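Local coordinates for possible galactose mutarotase (Streptomyces platensis subsp. rosaceus, PDB 4RNL), which is of unconfirmed function but possibly interconverts the alpha and beta anomers of galactose, at residues A[134-139]-A[149-154]; A[167-172]-A[324-329]; A[48-53]-A[266-271]. One frame throughout, in Å; residues are numbered along the deposited sequence.

How the contacts relate
All three contacts reach one large antiparallel sheet of the beta-sandwich typical of aldose 1-epimerases. Contact 1 pairs the hairpin strands 132-139 and 150-159, and contact 2 begins on the next strand, 162-171, so the two touch: R153 O and C168 N, 2.7 Å apart, probably share a hydrogen bond, and their centres lie 11 Å apart. Contact 3 sits across the chain's centre, about 31 Å from contact 1 and 35 Å from contact 2 between centres, where strand 268-274 of that sheet meets strand 45-51 of a second sheet. No ligand marks a pocket at any of them, and no active-site role is assigned to these residues.

Contact 1: residues A[134-139]-A[149-154]; sequences QLHRVS and ALDVRV
H136 and D151 both carry CG anti to the backbone N, whereas R153 has CG beside its own N (chi1 -76°) and runs extended to NE; together these torsions gather imidazole, carboxylate and guanidinium on one face of the hairpin. H136 NE2 donates to D151 OD1 at 2.6 Å, the oxygen lying in the ring plane and using its syn lone pair, although the N-H is bent to 146°. Over one face of the imidazole lies the R153 guanidinium, nearly parallel to it at 14°, with centres 3.9 Å apart and NH2 offset toward the ring's rim. R153 CG reaches H136 CD2 at 3.7 Å. Q134 OE1 comes to the guanidinium edge, 3.5 Å from R153 CD, while its amide nitrogen bonds T155.

Beneath this cluster the strands pair antiparallel. L135 with V154, R137 with V152 and S139 with L150 are the hydrogen-bonded pairs, as in L135 N to V154 O at 2.8 Å. Their side chains occupy the other face, where apolar L135, L150, V152 and V154 suit a buried place; R137 forms a salt bridge with E143 there, and S139 OG also bonds E143. Back on the face of H136, V138 CG1 lies 4.2 Å from A149 CB.

A flat, polar ring suits position 136 because it can donate at its edge and stack on its face at once. R153 NH1 and D151 OD1, 3.7 Å apart, form a long pairing of charges only, with no N-H pointed at the oxygen. The nearby carboxylate would probably favour a protonated imidazole, while the stacked guanidinium would tend to oppose it.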
loop_
_atom_site.group_PDB
_atom_site.type_symbol
_atom_site.label_atom_id
_atom_site.label_comp_id
_atom_site.label_asym_id
_atom_site.label_seq_id
_atom_site.Cartn_x
_atom_site.Cartn_y
_atom_site.Cartn_z
ATOM N N GLN A 134 -6.184 -14.966 4.989
ATOM C CA GLN A 134 -6.834 -14.489 3.773
ATOM C C GLN A 134 -8.059 -13.656 4.124
ATOM O O GLN A 134 -8.952 -14.126 4.835
ATOM C CB GLN A 134 -7.238 -15.678 2.892
ATOM C CG GLN A 134 -7.946 -15.308 1.586
ATOM C CD GLN A 134 -8.166 -16.520 0.696
ATOM O OE1 GLN A 134 -9.232 -17.132 0.714
ATOM N NE2 GLN A 134 -7.148 -16.883 -0.077
ATOM N N LEU A 135 -8.089 -12.414 3.636
ATOM C CA LEU A 135 -9.246 -11.539 3.807
ATOM C C LEU A 135 -10.141 -11.633 2.578
ATOM O O LEU A 135 -9.657 -11.740 1.450
ATOM C CB LEU A 135 -8.799 -10.087 4.003
ATOM C CG LEU A 135 -7.865 -9.884 5.193
ATOM C CD1 LEU A 135 -7.635 -8.412 5.432
ATOM C CD2 LEU A 135 -8.430 -10.538 6.430
ATOM N N HIS A 136 -11.449 -11.593 2.794
ATOM C CA HIS A 136 -12.399 -11.733 1.692
ATOM C C HIS A 136 -13.566 -10.785 1.886
ATOM O O HIS A 136 -14.126 -10.710 2.972
ATOM C CB HIS A 136 -12.923 -13.167 1.627
ATOM C CG HIS A 136 -14.004 -13.370 0.611
ATOM N ND1 HIS A 136 -15.168 -14.054 0.886
ATOM C CD2 HIS A 136 -14.094 -12.983 -0.687
ATOM C CE1 HIS A 136 -15.933 -14.077 -0.194
ATOM N NE2 HIS A 136 -15.299 -13.438 -1.163
ATOM N N ARG A 137 -13.948 -10.074 0.826
ATOM C CA ARG A 137 -15.132 -9.220 0.885
ATOM C C ARG A 137 -15.635 -8.940 -0.516
ATOM O O ARG A 137 -14.846 -8.666 -1.418
ATOM C CB ARG A 137 -14.802 -7.891 1.580
ATOM C CG ARG A 137 -15.990 -6.947 1.717
ATOM C CD ARG A 137 -15.556 -5.607 2.307
ATOM N NE ARG A 137 -16.675 -4.683 2.462
ATOM C CZ ARG A 137 -17.047 -3.804 1.534
ATOM N NH1 ARG A 137 -16.388 -3.731 0.379
ATOM N NH2 ARG A 137 -18.079 -2.998 1.765
ATOM N N VAL A 138 -16.948 -9.024 -0.708
ATOM C CA VAL A 138 -17.535 -8.600 -1.967
ATOM C C VAL A 138 -17.922 -7.134 -1.859
ATOM O O VAL A 138 -18.658 -6.750 -0.947
ATOM C CB VAL A 138 -18.786 -9.402 -2.303
ATOM C CG1 VAL A 138 -19.383 -8.903 -3.615
ATOM C CG2 VAL A 138 -18.457 -10.885 -2.371
ATOM N N SER A 139 -17.410 -6.315 -2.774
ATOM C CA SER A 139 -17.807 -4.913 -2.871
ATOM C C SER A 139 -18.961 -4.862 -3.863
ATOM O O SER A 139 -18.775 -5.151 -5.055
ATOM C CB SER A 139 -16.627 -4.080 -3.374
ATOM O OG SER A 139 -17.019 -2.763 -3.745
ATOM N N ALA A 149 -20.303 -5.932 -8.997
ATOM C CA ALA A 149 -19.941 -6.535 -7.717
ATOM C C ALA A 149 -18.554 -7.147 -7.855
ATOM O O ALA A 149 -18.332 -8.012 -8.709
ATOM C CB ALA A 149 -20.952 -7.600 -7.332
ATOM N N LEU A 150 -17.623 -6.702 -7.019
ATOM C CA LEU A 150 -16.237 -7.161 -7.094
ATOM C C LEU A 150 -15.938 -8.106 -5.932
ATOM O O LEU A 150 -15.951 -7.696 -4.775
ATOM C CB LEU A 150 -15.273 -5.969 -7.080
ATOM C CG LEU A 150 -13.803 -6.292 -7.360
ATOM C CD1 LEU A 150 -13.599 -6.667 -8.832
ATOM C CD2 LEU A 150 -12.892 -5.133 -6.965
ATOM N N ASP A 151 -15.676 -9.369 -6.258
ATOM C CA ASP A 151 -15.366 -10.403 -5.271
ATOM C C ASP A 151 -13.860 -10.394 -5.034
ATOM O O ASP A 151 -13.092 -10.800 -5.905
ATOM C CB ASP A 151 -15.810 -11.764 -5.818
ATOM C CG ASP A 151 -15.812 -12.858 -4.760
ATOM O OD1 ASP A 151 -15.340 -12.613 -3.640
ATOM O OD2 ASP A 151 -16.289 -13.975 -5.051
ATOM N N VAL A 152 -13.431 -9.926 -3.862
ATOM C CA VAL A 152 -12.009 -9.667 -3.620
ATOM C C VAL A 152 -11.438 -10.551 -2.527
ATOM O O VAL A 152 -12.054 -10.719 -1.473
ATOM C CB VAL A 152 -11.767 -8.195 -3.197
ATOM C CG1 VAL A 152 -10.266 -7.919 -3.002
ATOM C CG2 VAL A 152 -12.363 -7.238 -4.212
ATOM N N ARG A 153 -10.251 -11.105 -2.777
ATOM C CA ARG A 153 -9.516 -11.847 -1.761
ATOM C C ARG A 153 -8.095 -11.324 -1.703
ATOM O O ARG A 153 -7.438 -11.176 -2.732
ATOM C CB ARG A 153 -9.483 -13.347 -2.083
ATOM C CG ARG A 153 -10.776 -14.054 -1.784
ATOM C CD ARG A 153 -10.686 -15.541 -2.051
ATOM N NE ARG A 153 -11.896 -16.206 -1.572
ATOM C CZ ARG A 153 -13.050 -16.213 -2.230
ATOM N NH1 ARG A 153 -13.153 -15.597 -3.401
ATOM N NH2 ARG A 153 -14.102 -16.836 -1.713
ATOM N N VAL A 154 -7.625 -11.043 -0.497
ATOM C CA VAL A 154 -6.267 -10.556 -0.312
ATOM C C VAL A 154 -5.600 -11.458 0.711
ATOM O O VAL A 154 -6.090 -11.612 1.831
ATOM C CB VAL A 154 -6.252 -9.097 0.166
ATOM C CG1 VAL A 154 -4.819 -8.637 0.398
ATOM C CG2 VAL A 154 -6.932 -8.195 -0.862
#

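Contact 2: residues A[167-172]-A[324-329]; sequences SCATTD and TVLRPG
T171 and L326 leave their backbones toward each other where the end of strand 162-171, in the large sheet of the beta-sandwich, meets the short strand 325-326 and the turn after it. T171 holds OG1 anti to the backbone N (chi1 -173°), which leaves CG2 between N and the carbonyl carbon and aimed at the neighbouring segment. This methyl meets L326 CG at 3.8 Å and also lies against the backbone, 3.6 Å from L326 O. The hydroxyl serves its own side of the contact, bonding A173 O. Threonine therefore suits the place, with one branch polar and the other apolar.

L326 comes in with its CD2 branch leading. That methyl rests near T171 CB and CG2 and reaches A169 O at 3.8 Å, with A169 CB a little farther off. L150 and Y332 also touch this leucine, so its side chain meets residues of three adjacent strands of the large sheet.

P328 meets the chain beyond T171 with its ring: CG lies 3.6 Å from D172 C, and CA makes a CA-H...O contact with T171 O. R327 leaves the backbone away from this strand, and its NH1 forms a salt bridge with D97.

No direct hydrogen bond joins the two segments; waters take that role. One water accepts from T171 N at 2.8 Å and can donate to R327 O, linking the backbones beside the apolar pair. A second donates to T171 O at 2.9 Å and accepts from G329 N at 2.9 Å.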
loop_
_atom_site.group_PDB
_atom_site.type_symbol
_atom_site.label_atom_id
_atom_site.label_comp_id
_atom_site.label_asym_id
_atom_site.label_seq_id
_atom_site.Cartn_x
_atom_site.Cartn_y
_atom_site.Cartn_z
ATOM N N SER A 167 -3.279 -10.136 -4.109
ATOM C CA SER A 167 -4.648 -9.639 -4.196
ATOM C C SER A 167 -5.311 -10.226 -5.441
ATOM O O SER A 167 -4.744 -10.166 -6.531
ATOM C CB SER A 167 -4.664 -8.108 -4.246
ATOM O OG SER A 167 -3.872 -7.560 -3.193
ATOM N N CYS A 168 -6.490 -10.822 -5.269
ATOM C CA CYS A 168 -7.202 -11.460 -6.376
ATOM C C CYS A 168 -8.618 -10.903 -6.454
ATOM O O CYS A 168 -9.211 -10.577 -5.421
ATOM C CB CYS A 168 -7.266 -12.979 -6.173
ATOM S SG CYS A 168 -5.665 -13.829 -6.273
ATOM N N ALA A 169 -9.164 -10.784 -7.663
ATOM C CA ALA A 169 -10.549 -10.335 -7.785
ATOM C C ALA A 169 -11.221 -10.832 -9.043
ATOM O O ALA A 169 -10.565 -11.064 -10.056
ATOM C CB ALA A 169 -10.639 -8.815 -7.723
ATOM N N THR A 170 -12.540 -10.986 -8.970
ATOM C CA THR A 170 -13.368 -11.183 -10.161
ATOM C C THR A 170 -14.557 -10.246 -10.045
ATOM O O THR A 170 -14.862 -9.766 -8.953
ATOM C CB THR A 170 -13.874 -12.629 -10.303
ATOM O OG1 THR A 170 -14.650 -12.982 -9.149
ATOM C CG2 THR A 170 -12.707 -13.605 -10.461
ATOM N N THR A 171 -15.232 -9.993 -11.162
ATOM C CA THR A 171 -16.338 -9.042 -11.181
ATOM C C THR A 171 -17.508 -9.594 -11.976
ATOM O O THR A 171 -17.312 -10.416 -12.869
ATOM C CB THR A 171 -15.893 -7.697 -11.787
ATOM O OG1 THR A 171 -16.945 -6.734 -11.642
ATOM C CG2 THR A 171 -15.544 -7.856 -13.273
ATOM N N ASP A 172 -18.731 -9.168 -11.654
ATOM C CA ASP A 172 -19.887 -9.592 -12.452
ATOM C C ASP A 172 -20.281 -8.578 -13.532
ATOM O O ASP A 172 -21.237 -8.790 -14.287
ATOM C CB ASP A 172 -21.092 -9.994 -11.573
ATOM C CG ASP A 172 -21.724 -8.819 -10.835
ATOM O OD1 ASP A 172 -21.304 -7.658 -11.034
ATOM O OD2 ASP A 172 -22.670 -9.066 -10.052
ATOM N N THR A 324 -6.608 -0.692 -16.242
ATOM C CA THR A 324 -7.091 -1.169 -14.949
ATOM C C THR A 324 -8.488 -1.787 -15.062
ATOM O O THR A 324 -9.129 -2.067 -14.048
ATOM C CB THR A 324 -7.119 -0.037 -13.921
ATOM O OG1 THR A 324 -8.005 0.995 -14.370
ATOM C CG2 THR A 324 -5.718 0.552 -13.755
ATOM N N VAL A 325 -8.961 -2.009 -16.286
ATOM C CA VAL A 325 -10.305 -2.572 -16.475
ATOM C C VAL A 325 -10.326 -4.067 -16.140
ATOM O O VAL A 325 -9.384 -4.799 -16.461
ATOM C CB VAL A 325 -10.814 -2.321 -17.921
ATOM C CG1 VAL A 325 -12.172 -3.002 -18.175
ATOM C CG2 VAL A 325 -10.927 -0.839 -18.167
ATOM N N LEU A 326 -11.386 -4.513 -15.470
ATOM C CA LEU A 326 -11.614 -5.941 -15.243
ATOM C C LEU A 326 -13.007 -6.286 -15.766
ATOM O O LEU A 326 -13.962 -5.546 -15.521
ATOM C CB LEU A 326 -11.512 -6.292 -13.756
ATOM C CG LEU A 326 -11.724 -7.772 -13.422
ATOM C CD1 LEU A 326 -10.568 -8.609 -13.971
ATOM C CD2 LEU A 326 -11.888 -7.998 -11.924
ATOM N N ARG A 327 -13.116 -7.398 -16.492
ATOM C CA ARG A 327 -14.382 -7.808 -17.092
ATOM C C ARG A 327 -14.810 -9.181 -16.596
ATOM O O ARG A 327 -13.975 -9.948 -16.127
ATOM C CB ARG A 327 -14.262 -7.803 -18.614
ATOM C CG ARG A 327 -14.091 -6.417 -19.176
ATOM C CD ARG A 327 -13.983 -6.416 -20.689
ATOM N NE ARG A 327 -13.652 -5.069 -21.142
ATOM C CZ ARG A 327 -14.543 -4.092 -21.261
ATOM N NH1 ARG A 327 -15.821 -4.320 -20.989
ATOM N NH2 ARG A 327 -14.159 -2.888 -21.659
ATOM N N PRO A 328 -16.116 -9.495 -16.687
ATOM C CA PRO A 328 -16.562 -10.817 -16.236
ATOM C C PRO A 328 -15.823 -11.937 -16.960
ATOM O O PRO A 328 -15.556 -11.817 -18.158
ATOM C CB PRO A 328 -18.049 -10.826 -16.607
ATOM C CG PRO A 328 -18.448 -9.396 -16.529
ATOM C CD PRO A 328 -17.251 -8.629 -17.056
ATOM N N GLY A 329 -15.471 -12.994 -16.237
ATOM C CA GLY A 329 -14.739 -14.094 -16.837
ATOM C C GLY A 329 -13.236 -13.931 -16.701
ATOM O O GLY A 329 -12.485 -14.883 -16.917
HETATM O O HOH W 1 -13.987 -11.133 -13.446
HETATM O O HOH W 2 -16.286 -13.071 -13.432
#

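Contact 3: residues A[48-53]-A[266-271]; sequences VEAPDR and SGRALA
R268 reaches across to A50, P51 and D52 with a chain extended from CG to NE. From CB, CG turns beside the backbone N (chi1 -67°) and passes 3.5 Å from P51 O. CD passes near both P51 O and A50 O. NE then donates to A50 O at 2.8 Å, the donor standing well above the carbonyl plane and the N-H fairly bent, at 152°. Beyond it, CZ lies beneath D52 CB, which sits over the centre of one guanidinium face. At the tip NH1 bonds L187 O, while NH2 donates to a water at 2.9 Å that in turn donates to D52 OD2. D52 OD2 lies 4.3 Å from R268 NH2 and well out of the guanidinium plane, so the charges attract only at a distance, with the water bridging them; D52 OD1 is held by M56 N. An alanine in place of R268 would probably leave A50 O without this donor and open a gap beneath D52 CB.

R53 makes the other half of the contact. Its backbone N donates to S266 O at 3.0 Å, nearly along the C=O axis and almost straight at 168°. The side chain, bent at chi3, folds back so that one guanidinium face lies against the S266-G267 peptide, with NH1 3.2 Å from G267 CA. Glycine suits 267: a CB there would run into R53 NE and, at these backbone angles, press on the carbonyl O of S266. R53 finds further partners in P264 O and R343 O.

S266 OG accepts from R268 N at 3.1 Å, closing an ST turn that leads into strand 268-274; the hydroxyl also bonds D263 and L187 O. The contact thus joins the end of strand 45-51 to the start of strand 268-274, both interior strands of their sheets, within the beta-sandwich of the galactose mutarotase family.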
loop_
_atom_site.group_PDB
_atom_site.type_symbol
_atom_site.label_atom_id
_atom_site.label_comp_id
_atom_site.label_asym_id
_atom_site.label_seq_id
_atom_site.Cartn_x
_atom_site.Cartn_y
_atom_site.Cartn_z
ATOM N N VAL A 48 4.926 -4.253 11.722
ATOM C CA VAL A 48 5.924 -5.068 11.045
ATOM C C VAL A 48 7.195 -4.982 11.887
ATOM O O VAL A 48 7.714 -3.887 12.124
ATOM C CB VAL A 48 6.225 -4.532 9.624
ATOM C CG1 VAL A 48 7.385 -5.288 9.011
ATOM C CG2 VAL A 48 4.990 -4.643 8.725
ATOM N N GLU A 49 7.677 -6.121 12.367
ATOM C CA GLU A 49 8.878 -6.152 13.200
ATOM C C GLU A 49 9.945 -7.024 12.556
ATOM O O GLU A 49 9.656 -8.135 12.116
ATOM C CB GLU A 49 8.540 -6.681 14.595
ATOM C CG GLU A 49 7.662 -5.721 15.396
ATOM C CD GLU A 49 6.983 -6.390 16.572
ATOM O OE1 GLU A 49 7.489 -6.256 17.701
ATOM O OE2 GLU A 49 5.940 -7.050 16.365
ATOM N N ALA A 50 11.178 -6.520 12.530
ATOM C CA ALA A 50 12.284 -7.166 11.832
ATOM C C ALA A 50 13.584 -6.858 12.566
ATOM O O ALA A 50 13.714 -5.792 13.180
ATOM C CB ALA A 50 12.365 -6.646 10.390
ATOM N N PRO A 51 14.562 -7.773 12.491
ATOM C CA PRO A 51 15.825 -7.549 13.211
ATOM C C PRO A 51 16.750 -6.541 12.532
ATOM O O PRO A 51 16.750 -6.433 11.295
ATOM C CB PRO A 51 16.474 -8.939 13.216
ATOM C CG PRO A 51 15.951 -9.598 11.981
ATOM C CD PRO A 51 14.532 -9.080 11.806
ATOM N N ASP A 52 17.525 -5.810 13.336
ATOM C CA ASP A 52 18.584 -4.949 12.811
ATOM C C ASP A 52 19.851 -5.786 12.623
ATOM O O ASP A 52 19.825 -7.004 12.838
ATOM C CB ASP A 52 18.826 -3.723 13.722
ATOM C CG ASP A 52 19.363 -4.087 15.116
ATOM O OD1 ASP A 52 19.825 -5.227 15.341
ATOM O OD2 ASP A 52 19.348 -3.197 16.000
ATOM N N ARG A 53 20.960 -5.149 12.252
ATOM C CA ARG A 53 22.193 -5.896 11.991
ATOM C C ARG A 53 22.765 -6.593 13.233
ATOM O O ARG A 53 23.574 -7.510 13.107
ATOM C CB ARG A 53 23.263 -5.015 11.327
ATOM C CG ARG A 53 23.760 -3.865 12.184
ATOM C CD ARG A 53 25.058 -3.271 11.624
ATOM N NE ARG A 53 24.887 -2.651 10.305
ATOM C CZ ARG A 53 24.543 -1.380 10.116
ATOM N NH1 ARG A 53 24.417 -0.890 8.885
ATOM N NH2 ARG A 53 24.326 -0.593 11.159
ATOM N N SER A 266 20.637 1.352 11.289
ATOM C CA SER A 266 20.229 0.085 11.894
ATOM C C SER A 266 20.720 -1.077 11.055
ATOM O O SER A 266 20.862 -2.208 11.544
ATOM C CB SER A 266 18.708 0.006 11.972
ATOM O OG SER A 266 18.142 -0.120 10.672
ATOM N N GLY A 267 20.972 -0.795 9.783
ATOM C CA GLY A 267 21.342 -1.834 8.841
ATOM C C GLY A 267 20.190 -2.612 8.234
ATOM O O GLY A 267 20.434 -3.537 7.455
ATOM N N ARG A 268 18.947 -2.256 8.561
ATOM C CA ARG A 268 17.794 -2.961 7.995
ATOM C C ARG A 268 17.616 -2.632 6.519
ATOM O O ARG A 268 17.754 -1.480 6.106
ATOM C CB ARG A 268 16.502 -2.632 8.756
ATOM C CG ARG A 268 16.493 -3.159 10.193
ATOM C CD ARG A 268 15.071 -3.205 10.770
ATOM N NE ARG A 268 15.080 -3.537 12.201
ATOM C CZ ARG A 268 15.353 -2.670 13.170
ATOM N NH1 ARG A 268 15.636 -1.404 12.874
ATOM N NH2 ARG A 268 15.345 -3.062 14.435
ATOM N N ALA A 269 17.314 -3.658 5.730
ATOM C CA ALA A 269 17.125 -3.498 4.291
ATOM C C ALA A 269 15.808 -4.115 3.868
ATOM O O ALA A 269 15.395 -5.143 4.407
ATOM C CB ALA A 269 18.269 -4.154 3.532
ATOM N N LEU A 270 15.164 -3.485 2.890
ATOM C CA LEU A 270 13.949 -4.014 2.279
ATOM C C LEU A 270 14.147 -4.134 0.782
ATOM O O LEU A 270 14.627 -3.194 0.138
ATOM C CB LEU A 270 12.782 -3.062 2.524
ATOM C CG LEU A 270 11.502 -3.320 1.722
ATOM C CD1 LEU A 270 10.812 -4.598 2.203
ATOM C CD2 LEU A 270 10.576 -2.131 1.858
ATOM N N ALA A 271 13.793 -5.296 0.243
ATOM C CA ALA A 271 13.684 -5.481 -1.201
ATOM C C ALA A 271 12.213 -5.692 -1.505
ATOM O O ALA A 271 11.587 -6.622 -0.976
ATOM C CB ALA A 271 14.507 -6.684 -1.656
HETATM O O HOH W 3 16.764 -1.857 16.687
#